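Local coordinates for protein glucose dehydrogenase (Serratia sp. FS14, PDB 7CDY) that is a member of the glucose/sorbosone dehydrogenase family of beta-propeller proteins and holds a calcium ion, at residues V176-A179 with G180-P183; V185-Y188 with G189-N192; I220-G224 with K225-W229; E249-P252 with G253-Q256. One frame throughout, in Å; residues are numbered along the deposited sequence. Where two conformers were deposited one is given.

Contact 1: V176-A179 with G180-P183; sequences VGQA and GKRP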
loop_
_atom_site.group_PDB
_atom_site.type_symbol
_atom_site.label_atom_id
_atom_site.label_comp_id
_atom_site.label_asym_id
_atom_site.label_seq_id
_atom_site.Cartn_x
_atom_site.Cartn_y
_atom_site.Cartn_z
ATOM N N VAL A 176 -21.079 -6.292 -9.674
ATOM C CA VAL A 176 -21.887 -5.421 -10.528
ATOM C C VAL A 176 -23.296 -5.985 -10.678
ATOM O O VAL A 176 -23.486 -7.185 -10.919
ATOM C CB VAL A 176 -21.200 -5.229 -11.888
ATOM C CG1 VAL A 176 -22.168 -4.603 -12.906
ATOM C CG2 VAL A 176 -19.958 -4.359 -11.739
ATOM N N GLY A 177 -24.295 -5.115 -10.514
ATOM C CA GLY A 177 -25.676 -5.510 -10.669
ATOM C C GLY A 177 -26.287 -6.268 -9.508
ATOM O O GLY A 177 -27.452 -6.673 -9.610
ATOM N N GLN A 178 -25.555 -6.479 -8.412
ATOM C CA GLN A 178 -26.034 -7.284 -7.289
ATOM C C GLN A 178 -26.504 -6.376 -6.159
ATOM O O GLN A 178 -25.738 -5.541 -5.663
ATOM C CB GLN A 178 -24.948 -8.250 -6.812
ATOM C CG GLN A 178 -24.519 -9.223 -7.898
ATOM C CD GLN A 178 -23.496 -10.246 -7.446
ATOM O OE1 GLN A 178 -23.043 -10.234 -6.301
ATOM N NE2 GLN A 178 -23.126 -11.142 -8.349
ATOM N N ALA A 179 -27.760 -6.553 -5.745
ATOM C CA ALA A 179 -28.381 -5.638 -4.799
ATOM C C ALA A 179 -27.647 -5.655 -3.464
ATOM O O ALA A 179 -27.259 -6.713 -2.961
ATOM C CB ALA A 179 -29.845 -6.031 -4.588
ATOM N N GLY A 180 -27.457 -4.466 -2.892
ATOM C CA GLY A 180 -26.845 -4.334 -1.583
ATOM C C GLY A 180 -25.342 -4.495 -1.545
ATOM O O GLY A 180 -24.782 -4.655 -0.453
ATOM N N LYS A 181 -24.675 -4.467 -2.697
ATOM C CA LYS A 181 -23.234 -4.644 -2.772
ATOM C C LYS A 181 -22.630 -3.480 -3.538
ATOM O O LYS A 181 -23.172 -3.057 -4.562
ATOM C CB LYS A 181 -22.912 -5.941 -3.498
ATOM C CG LYS A 181 -23.563 -7.165 -2.870
ATOM C CD LYS A 181 -22.989 -8.430 -3.464
ATOM C CE LYS A 181 -23.781 -9.648 -3.032
ATOM N NZ LYS A 181 -23.218 -10.873 -3.654
ATOM N N ARG A 182 -21.514 -2.960 -3.042
ATOM C CA ARG A 182 -20.825 -1.872 -3.734
ATOM C C ARG A 182 -20.114 -2.413 -4.969
ATOM O O ARG A 182 -19.264 -3.312 -4.854
ATOM C CB ARG A 182 -19.818 -1.192 -2.810
ATOM C CG ARG A 182 -20.420 -0.268 -1.741
ATOM C CD ARG A 182 -21.163 0.949 -2.290
ATOM N NE ARG A 182 -20.355 1.870 -3.093
ATOM C CZ ARG A 182 -20.152 3.153 -2.801
ATOM N NH1 ARG A 182 -20.653 3.693 -1.693
ATOM N NH2 ARG A 182 -19.442 3.911 -3.629
ATOM N N PRO A 183 -20.404 -1.887 -6.162
ATOM C CA PRO A 183 -19.848 -2.481 -7.385
ATOM C C PRO A 183 -18.366 -2.202 -7.594
ATOM O O PRO A 183 -17.748 -2.860 -8.439
ATOM C CB PRO A 183 -20.705 -1.853 -8.493
ATOM C CG PRO A 183 -21.120 -0.544 -7.936
ATOM C CD PRO A 183 -21.365 -0.806 -6.460
#
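K181 reaches back over three residues to Q178 and donates from NZ to the side-chain oxygen OE1 of Q178 at 2.7 Å. The ammonium nitrogen is tilted 29° from the carbonyl plane of the amide. Carbon contacts back this bond: CD and CE of K181 each pass 3.4 Å from OE1 of Q178, and CB of Q178 lies 3.9 Å from CD of K181. Both residues set CG beside the backbone N and anti to the carbonyl carbon (chi1 -56° at K181), and both chains run extended from there. The polar ends therefore meet well beyond the backbone, with the aliphatic parts passing each other at a slant. Beneath them the chain makes a type II beta turn from Q178 to K181. Its closing bond, from N of K181 to O of Q178, is weak, at 3.3 Å with an N-H...O angle of 139°. G180 takes the third position with the positive phi that favours glycine. The turn reverses the direction of a surface loop joining strands 160-163 and 185-187 of one propeller blade, and no regular strand pairing is formed. At the open end of the reversal, the CA atoms of V176 and P183 are 4.8 Å apart. Here CG2 of V176, in the conformer described, touches CB of P183 at 4.2 Å, an apolar contact between side chains set crosswise. V169 packs on both. W175, just before V176, makes a cation-pi contact with K181; from the loop before strand 160-163, the hydroxyl of T153 donates to O of G180, and the backbones of T153 and R182 are hydrogen-bonded.

Contact 2: V185-Y188 with G189-N192; sequences VWSY and GHRN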
loop_
_atom_site.group_PDB
_atom_site.type_symbol
_atom_site.label_atom_id
_atom_site.label_comp_id
_atom_site.label_asym_id
_atom_site.label_seq_id
_atom_site.Cartn_x
_atom_site.Cartn_y
_atom_site.Cartn_z
ATOM N N VAL A 185 -16.076 -3.090 -5.603
ATOM C CA VAL A 185 -15.299 -4.019 -4.784
ATOM C C VAL A 185 -14.740 -5.153 -5.629
ATOM O O VAL A 185 -15.449 -5.764 -6.445
ATOM C CB VAL A 185 -16.172 -4.574 -3.648
ATOM C CG1 VAL A 185 -15.488 -5.764 -2.955
ATOM C CG2 VAL A 185 -16.501 -3.482 -2.658
ATOM N N TRP A 186 -13.471 -5.481 -5.396
ATOM C CA TRP A 186 -12.829 -6.675 -5.921
ATOM C C TRP A 186 -12.882 -7.814 -4.913
ATOM O O TRP A 186 -13.353 -8.907 -5.234
ATOM C CB TRP A 186 -11.371 -6.359 -6.294
ATOM C CG TRP A 186 -10.588 -7.511 -6.863
ATOM C CD1 TRP A 186 -9.699 -8.315 -6.194
ATOM C CD2 TRP A 186 -10.610 -7.975 -8.213
ATOM N NE1 TRP A 186 -9.177 -9.250 -7.047
ATOM C CE2 TRP A 186 -9.712 -9.059 -8.297
ATOM C CE3 TRP A 186 -11.305 -7.581 -9.361
ATOM C CZ2 TRP A 186 -9.490 -9.751 -9.488
ATOM C CZ3 TRP A 186 -11.079 -8.269 -10.547
ATOM C CH2 TRP A 186 -10.179 -9.339 -10.599
ATOM N N SER A 187 -12.402 -7.581 -3.687
ATOM C CA SER A 187 -12.430 -8.575 -2.619
ATOM C C SER A 187 -12.724 -7.879 -1.298
ATOM O O SER A 187 -12.596 -6.658 -1.172
ATOM C CB SER A 187 -11.121 -9.364 -2.541
ATOM O OG SER A 187 -10.008 -8.489 -2.379
ATOM N N TYR A 188 -13.113 -8.673 -0.302
ATOM C CA TYR A 188 -13.556 -8.116 0.969
ATOM C C TYR A 188 -12.968 -8.921 2.122
ATOM O O TYR A 188 -12.228 -9.882 1.918
ATOM C CB TYR A 188 -15.082 -7.962 1.010
ATOM C CG TYR A 188 -15.915 -9.219 1.111
ATOM C CD1 TYR A 188 -15.980 -10.136 0.068
ATOM C CD2 TYR A 188 -16.690 -9.449 2.233
ATOM C CE1 TYR A 188 -16.779 -11.273 0.167
ATOM C CE2 TYR A 188 -17.497 -10.571 2.334
ATOM C CZ TYR A 188 -17.532 -11.466 1.299
ATOM O OH TYR A 188 -18.330 -12.591 1.408
ATOM N N GLY A 189 -13.284 -8.507 3.349
ATOM C CA GLY A 189 -12.719 -9.170 4.513
ATOM C C GLY A 189 -11.251 -8.900 4.752
ATOM O O GLY A 189 -10.529 -9.792 5.221
ATOM N N HIS A 190 -10.794 -7.683 4.461
ATOM C CA HIS A 190 -9.431 -7.247 4.723
ATOM C C HIS A 190 -9.406 -6.337 5.948
ATOM O O HIS A 190 -10.393 -5.663 6.260
ATOM C CB HIS A 190 -8.883 -6.503 3.497
ATOM C CG HIS A 190 -8.869 -7.335 2.253
ATOM N ND1 HIS A 190 -8.002 -8.393 2.079
ATOM C CD2 HIS A 190 -9.638 -7.294 1.135
ATOM C CE1 HIS A 190 -8.220 -8.955 0.900
ATOM N NE2 HIS A 190 -9.209 -8.308 0.310
ATOM N N ARG A 191 -8.271 -6.343 6.659
ATOM C CA ARG A 191 -8.141 -5.528 7.866
ATOM C C ARG A 191 -7.504 -4.162 7.591
ATOM O O ARG A 191 -8.214 -3.154 7.518
ATOM C CB ARG A 191 -7.399 -6.282 8.971
ATOM C CG ARG A 191 -7.381 -5.542 10.290
ATOM C CD ARG A 191 -6.691 -6.379 11.365
ATOM N NE ARG A 191 -6.535 -5.628 12.607
ATOM C CZ ARG A 191 -5.567 -4.747 12.816
ATOM N NH1 ARG A 191 -4.642 -4.554 11.888
ATOM N NH2 ARG A 191 -5.512 -4.086 13.960
ATOM N N ASN A 192 -6.176 -4.091 7.472
ATOM C CA ASN A 192 -5.501 -2.844 7.120
ATOM C C ASN A 192 -4.362 -3.139 6.163
ATOM O O ASN A 192 -3.231 -3.423 6.584
ATOM C CB ASN A 192 -4.981 -2.083 8.336
ATOM C CG ASN A 192 -4.553 -0.692 7.961
ATOM O OD1 ASN A 192 -5.124 -0.101 7.046
ATOM N ND2 ASN A 192 -3.548 -0.162 8.647
#
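H190 folds its imidazole back along its own chain, so that NE2 meets the hydroxyl OG of S187 while the carbonyl oxygen of Y188 sits over one ring face. The NE2 to OG hydrogen bond of H190 and S187 measures 2.8 Å, and either atom could be the donor. The serine oxygen comes in at the ring edge, near its plane. The carbonyl oxygen O of Y188 stands 3.7 Å from CD2 of H190, displaced toward the rim of the ring. A second serine atom borders the edge: O of S187 lies in the ring plane, 3.8 Å from CD2 of H190. Two torsions bring the bonded atoms together. In S187, OG lies between the backbone N and the carbonyl carbon (chi1 56°), the crowded position; in H190, CG is anti to the carbonyl carbon (chi1 -59°). Between them the backbone turns through G189, whose positive phi favours glycine, and N of G189 lies 3.5 Å from CG of the Y188 ring. W186 and S187 both face L160, forming a classic beta bulge at the outermost strand of one four-stranded sheet. The following residues lead into strand 192-198, which begins the next sheet, so this is a link between successive propeller blades. The H190 side chain lies about 6 Å from the calcium ion. Outside the link, ND1 of H190 is hydrogen-bonded to OE2 of E209, and the ring of Y227 meets the imidazole with planes about 10° apart. With a partner at each nitrogen, the buried imidazole is probably held against rotation about its CB-CG bond.

Contact 3: I220-G224 with K225-W229; sequences IPLPG and KNYGW. With CA (calcium ion), chain D.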
loop_
_atom_site.group_PDB
_atom_site.type_symbol
_atom_site.label_atom_id
_atom_site.label_comp_id
_atom_site.label_asym_id
_atom_site.label_seq_id
_atom_site.Cartn_x
_atom_site.Cartn_y
_atom_site.Cartn_z
ATOM N N ILE A 220 -3.343 -13.497 -2.062
ATOM C CA ILE A 220 -3.540 -13.285 -3.500
ATOM C C ILE A 220 -5.038 -13.104 -3.722
ATOM O O ILE A 220 -5.771 -14.096 -3.847
ATOM C CB ILE A 220 -2.983 -14.442 -4.349
ATOM C CG1 ILE A 220 -1.499 -14.687 -4.064
ATOM C CG2 ILE A 220 -3.206 -14.175 -5.841
ATOM C CD1 ILE A 220 -0.944 -15.952 -4.743
ATOM N N PRO A 221 -5.549 -11.878 -3.743
ATOM C CA PRO A 221 -7.009 -11.684 -3.662
ATOM C C PRO A 221 -7.720 -11.991 -4.971
ATOM O O PRO A 221 -7.417 -11.408 -6.016
ATOM C CB PRO A 221 -7.154 -10.205 -3.298
ATOM C CG PRO A 221 -5.838 -9.593 -3.720
ATOM C CD PRO A 221 -4.794 -10.631 -3.550
ATOM N N LEU A 222 -8.692 -12.875 -4.895
ATOM C CA LEU A 222 -9.509 -13.286 -6.026
ATOM C C LEU A 222 -10.849 -12.552 -6.028
ATOM O O LEU A 222 -11.378 -12.198 -4.972
ATOM C CB LEU A 222 -9.748 -14.797 -5.954
ATOM C CG LEU A 222 -8.479 -15.649 -5.966
ATOM C CD1 LEU A 222 -8.823 -17.124 -5.804
ATOM C CD2 LEU A 222 -7.693 -15.419 -7.250
ATOM N N PRO A 223 -11.428 -12.304 -7.208
ATOM C CA PRO A 223 -12.626 -11.453 -7.284
ATOM C C PRO A 223 -13.832 -12.096 -6.615
ATOM O O PRO A 223 -14.152 -13.265 -6.860
ATOM C CB PRO A 223 -12.845 -11.273 -8.795
ATOM C CG PRO A 223 -12.139 -12.442 -9.430
ATOM C CD PRO A 223 -10.956 -12.729 -8.539
ATOM N N GLY A 224 -14.478 -11.334 -5.753
ATOM C CA GLY A 224 -15.673 -11.762 -5.019
ATOM C C GLY A 224 -15.352 -12.590 -3.778
ATOM O O GLY A 224 -16.245 -12.944 -3.130
ATOM N N LYS A 225 -14.087 -12.831 -3.494
ATOM C CA LYS A 225 -13.697 -13.678 -2.340
ATOM C C LYS A 225 -13.569 -12.871 -1.037
ATOM O O LYS A 225 -13.269 -11.702 -1.038
ATOM C CB LYS A 225 -12.390 -14.405 -2.649
ATOM C CG LYS A 225 -12.523 -15.779 -3.272
ATOM C CD LYS A 225 -13.293 -15.831 -4.485
ATOM C CE LYS A 225 -13.206 -17.251 -5.034
ATOM N NZ LYS A 225 -14.360 -17.568 -5.888
ATOM N N ASN A 226 -13.808 -13.585 0.030
ATOM C CA ASN A 226 -13.798 -13.098 1.426
ATOM C C ASN A 226 -12.483 -13.522 2.082
ATOM O O ASN A 226 -12.299 -14.684 2.243
ATOM C CB ASN A 226 -15.001 -13.720 2.131
ATOM C CG ASN A 226 -15.264 -13.121 3.487
ATOM O OD1 ASN A 226 -14.401 -12.523 4.073
ATOM N ND2 ASN A 226 -16.447 -13.337 4.005
ATOM N N TYR A 227 -11.682 -12.573 2.558
ATOM C CA TYR A 227 -10.359 -12.802 3.210
ATOM C C TYR A 227 -10.498 -12.975 4.739
ATOM O O TYR A 227 -9.557 -13.120 5.468
ATOM C CB TYR A 227 -9.259 -11.926 2.584
ATOM C CG TYR A 227 -9.034 -12.434 1.188
ATOM C CD1 TYR A 227 -9.868 -12.066 0.152
ATOM C CD2 TYR A 227 -8.133 -13.443 0.961
ATOM C CE1 TYR A 227 -9.785 -12.671 -1.084
ATOM C CE2 TYR A 227 -8.028 -14.041 -0.273
ATOM C CZ TYR A 227 -8.872 -13.673 -1.290
ATOM O OH TYR A 227 -8.795 -14.331 -2.461
ATOM N N GLY A 228 -11.752 -12.939 5.164
ATOM C CA GLY A 228 -12.207 -13.379 6.498
ATOM C C GLY A 228 -12.214 -12.403 7.651
ATOM O O GLY A 228 -12.854 -12.707 8.631
ATOM N N TRP A 229 -11.532 -11.280 7.538
ATOM C CA TRP A 229 -11.478 -10.385 8.723
ATOM C C TRP A 229 -12.873 -9.845 9.014
ATOM O O TRP A 229 -13.511 -9.393 8.095
ATOM C CB TRP A 229 -10.507 -9.231 8.490
ATOM C CG TRP A 229 -10.459 -8.231 9.613
ATOM C CD1 TRP A 229 -11.027 -6.992 9.621
ATOM C CD2 TRP A 229 -9.912 -8.425 10.925
ATOM N NE1 TRP A 229 -10.820 -6.374 10.820
ATOM C CE2 TRP A 229 -10.115 -7.219 11.632
ATOM C CE3 TRP A 229 -9.185 -9.445 11.541
ATOM C CZ2 TRP A 229 -9.676 -7.033 12.941
ATOM C CZ3 TRP A 229 -8.740 -9.270 12.830
ATOM C CH2 TRP A 229 -8.983 -8.071 13.507
HETATM CA CA CA D . -7.435 -12.967 6.369
HETATM O O HOH W 1 -13.055 -15.527 -7.986
HETATM O O HOH W 2 -16.149 -15.398 -6.468
HETATM O O HOH W 3 -8.216 -12.121 8.480
HETATM O O HOH W 4 -7.913 -10.721 5.618
HETATM O O HOH W 5 -7.996 -15.053 7.336
HETATM O O HOH W 6 -6.793 -14.248 4.369
#
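K225, Y227 and L222 carry this contact. The phenol oxygen OH of Y227 accepts a nearly straight bond from the backbone N of L222, 2.8 Å long with an N-H...O angle of 164°. The tyrosine ring also lies against P221, with CZ of Y227 3.6 Å from CA of P221, while the side chains of L222 and Y227 cross at about a right angle. K225 closes a type II beta turn with L222: N of K225 donates to O of L222 at 3.2 Å. A bend at chi2 (56°) folds the lysine back over the turn, which brings CD of K225 to 4.0 Å from CB of L222 and to 3.6 Å from O of P223. Two waters bridge P223 and K225; the firmer donates to O of P223 and accepts from NZ of K225, each at 2.9 Å, while the other's link to NZ is weak. Beyond the tyrosine, OD1 of N226 accepts from N of G228, an Asx turn, while ND2 of N226 bonds to Q151. L222 anchors the ring's far end and the Asx turn spans its backbone, where O of Y227 binds the calcium ion at 2.3 Å, with E217 and four waters.

Contact 4: E249-P252 with G253-Q256; sequences ERVP and GTEQ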
loop_
_atom_site.group_PDB
_atom_site.type_symbol
_atom_site.label_atom_id
_atom_site.label_comp_id
_atom_site.label_asym_id
_atom_site.label_seq_id
_atom_site.Cartn_x
_atom_site.Cartn_y
_atom_site.Cartn_z
ATOM N N GLU A 249 -9.134 -19.526 13.270
ATOM C CA GLU A 249 -8.084 -19.213 12.310
ATOM C C GLU A 249 -8.507 -19.597 10.899
ATOM O O GLU A 249 -8.115 -18.936 9.930
ATOM C CB GLU A 249 -6.790 -19.945 12.701
ATOM C CG GLU A 249 -6.224 -19.511 14.050
ATOM C CD GLU A 249 -5.012 -20.316 14.499
ATOM O OE1 GLU A 249 -4.689 -21.340 13.867
ATOM O OE2 GLU A 249 -4.391 -19.910 15.497
ATOM N N ARG A 250 -9.296 -20.659 10.773
ATOM C CA ARG A 250 -9.856 -21.122 9.511
ATOM C C ARG A 250 -11.369 -21.110 9.639
ATOM O O ARG A 250 -11.924 -21.691 10.583
ATOM C CB ARG A 250 -9.397 -22.549 9.207
ATOM C CG ARG A 250 -7.905 -22.693 9.067
ATOM C CD ARG A 250 -7.529 -24.144 8.879
ATOM N NE ARG A 250 -6.093 -24.325 8.705
ATOM C CZ ARG A 250 -5.492 -24.414 7.523
ATOM N NH1 ARG A 250 -6.205 -24.328 6.408
ATOM N NH2 ARG A 250 -4.180 -24.584 7.459
ATOM N N VAL A 251 -12.038 -20.461 8.688
ATOM C CA VAL A 251 -13.482 -20.289 8.717
ATOM C C VAL A 251 -13.998 -20.609 7.320
ATOM O O VAL A 251 -13.557 -19.993 6.345
ATOM C CB VAL A 251 -13.900 -18.868 9.138
ATOM C CG1 VAL A 251 -15.412 -18.702 9.038
ATOM C CG2 VAL A 251 -13.412 -18.550 10.558
ATOM N N PRO A 252 -14.912 -21.566 7.160
ATOM C CA PRO A 252 -15.363 -21.921 5.812
ATOM C C PRO A 252 -16.061 -20.744 5.152
ATOM O O PRO A 252 -16.730 -19.943 5.807
ATOM C CB PRO A 252 -16.328 -23.089 6.060
ATOM C CG PRO A 252 -16.823 -22.867 7.439
ATOM C CD PRO A 252 -15.636 -22.326 8.196
ATOM N N GLY A 253 -15.877 -20.644 3.838
ATOM C CA GLY A 253 -16.339 -19.499 3.088
ATOM C C GLY A 253 -15.390 -18.322 3.100
ATOM O O GLY A 253 -15.684 -17.305 2.464
ATOM N N THR A 254 -14.257 -18.430 3.793
ATOM C CA THR A 254 -13.232 -17.401 3.795
ATOM C C THR A 254 -11.927 -18.006 3.310
ATOM O O THR A 254 -11.632 -19.177 3.570
ATOM C CB THR A 254 -13.062 -16.735 5.179
ATOM O OG1 THR A 254 -12.327 -17.581 6.072
ATOM C CG2 THR A 254 -14.416 -16.369 5.786
ATOM N N GLU A 255 -11.144 -17.197 2.600
ATOM C CA GLU A 255 -9.915 -17.655 1.972
ATOM C C GLU A 255 -8.741 -17.509 2.929
ATOM O O GLU A 255 -8.599 -16.489 3.616
ATOM C CB GLU A 255 -9.624 -16.827 0.721
ATOM C CG GLU A 255 -10.636 -16.990 -0.394
ATOM C CD GLU A 255 -10.539 -18.339 -1.079
ATOM O OE1 GLU A 255 -9.533 -18.594 -1.774
ATOM O OE2 GLU A 255 -11.469 -19.153 -0.903
ATOM N N GLN A 256 -7.882 -18.512 2.941
ATOM C CA GLN A 256 -6.696 -18.456 3.774
ATOM C C GLN A 256 -5.643 -17.541 3.153
ATOM O O GLN A 256 -5.586 -17.371 1.932
ATOM C CB GLN A 256 -6.109 -19.856 3.934
ATOM C CG GLN A 256 -6.842 -20.692 4.958
ATOM C CD GLN A 256 -6.562 -20.211 6.354
ATOM O OE1 GLN A 256 -5.428 -20.296 6.821
ATOM N NE2 GLN A 256 -7.589 -19.696 7.034
HETATM O O HOH W 7 -10.379 -20.135 6.220
#
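Q256 bends at chi2 (-72°), which lays its amide across the start of the R250 side chain, and T254 sets OG1 between its backbone N and carbonyl carbon (chi1 77°), facing V251. From the first placement, NE2 of Q256 donates to O of E249 at 3.0 Å, with the acceptor close to the amide plane. The same amide packs on R250: NE2 of Q256 is 3.6 Å from CG of R250, and the amide and guanidinium planes stack 21° apart, with OE1 of Q256 4.1 Å above the guanidinium plane, over its centre. This oxygen has its hydrogen bond from Y234. From the second placement, OG1 of T254 donates to O of V251 at 2.7 Å, and the backbone N of T254 donates to O of V251 at 3.1 Å, so two bonds grip one carbonyl. A water bridges the two segments, accepting from V251 N at 3.0 Å and from Q256 NE2 at 2.9 Å and donating to O of T254. The bond between the backbones of V251 and T254 closes a type II beta turn with proline and glycine at its two central positions, a common pairing for this turn, here reversing a surface loop between strands 216-219 and 259-261.

Contacts 2, 3 and 4 form a connected series beside the calcium ion, with contact 3 in the middle; contact 1 packs against none of them, though its segments adjoin those of contact 2 in sequence, the centres about 15 Å apart. Contacts 2 and 3 have centres about 6 Å apart and are joined by probable backbone hydrogen bonds, W186 O to G224 N at 2.7 Å and Y188 O to Y227 N at 2.8 Å. A third probable bond, N226 O to E255 N at 2.8 Å, ties contact 3 to contact 4. Contact 3 supplies a metal ligand, and the side chain of T254 in contact 4 lies about 7 Å from the ion. W175 relates contacts 1 and 2, meeting both K181 and Y188.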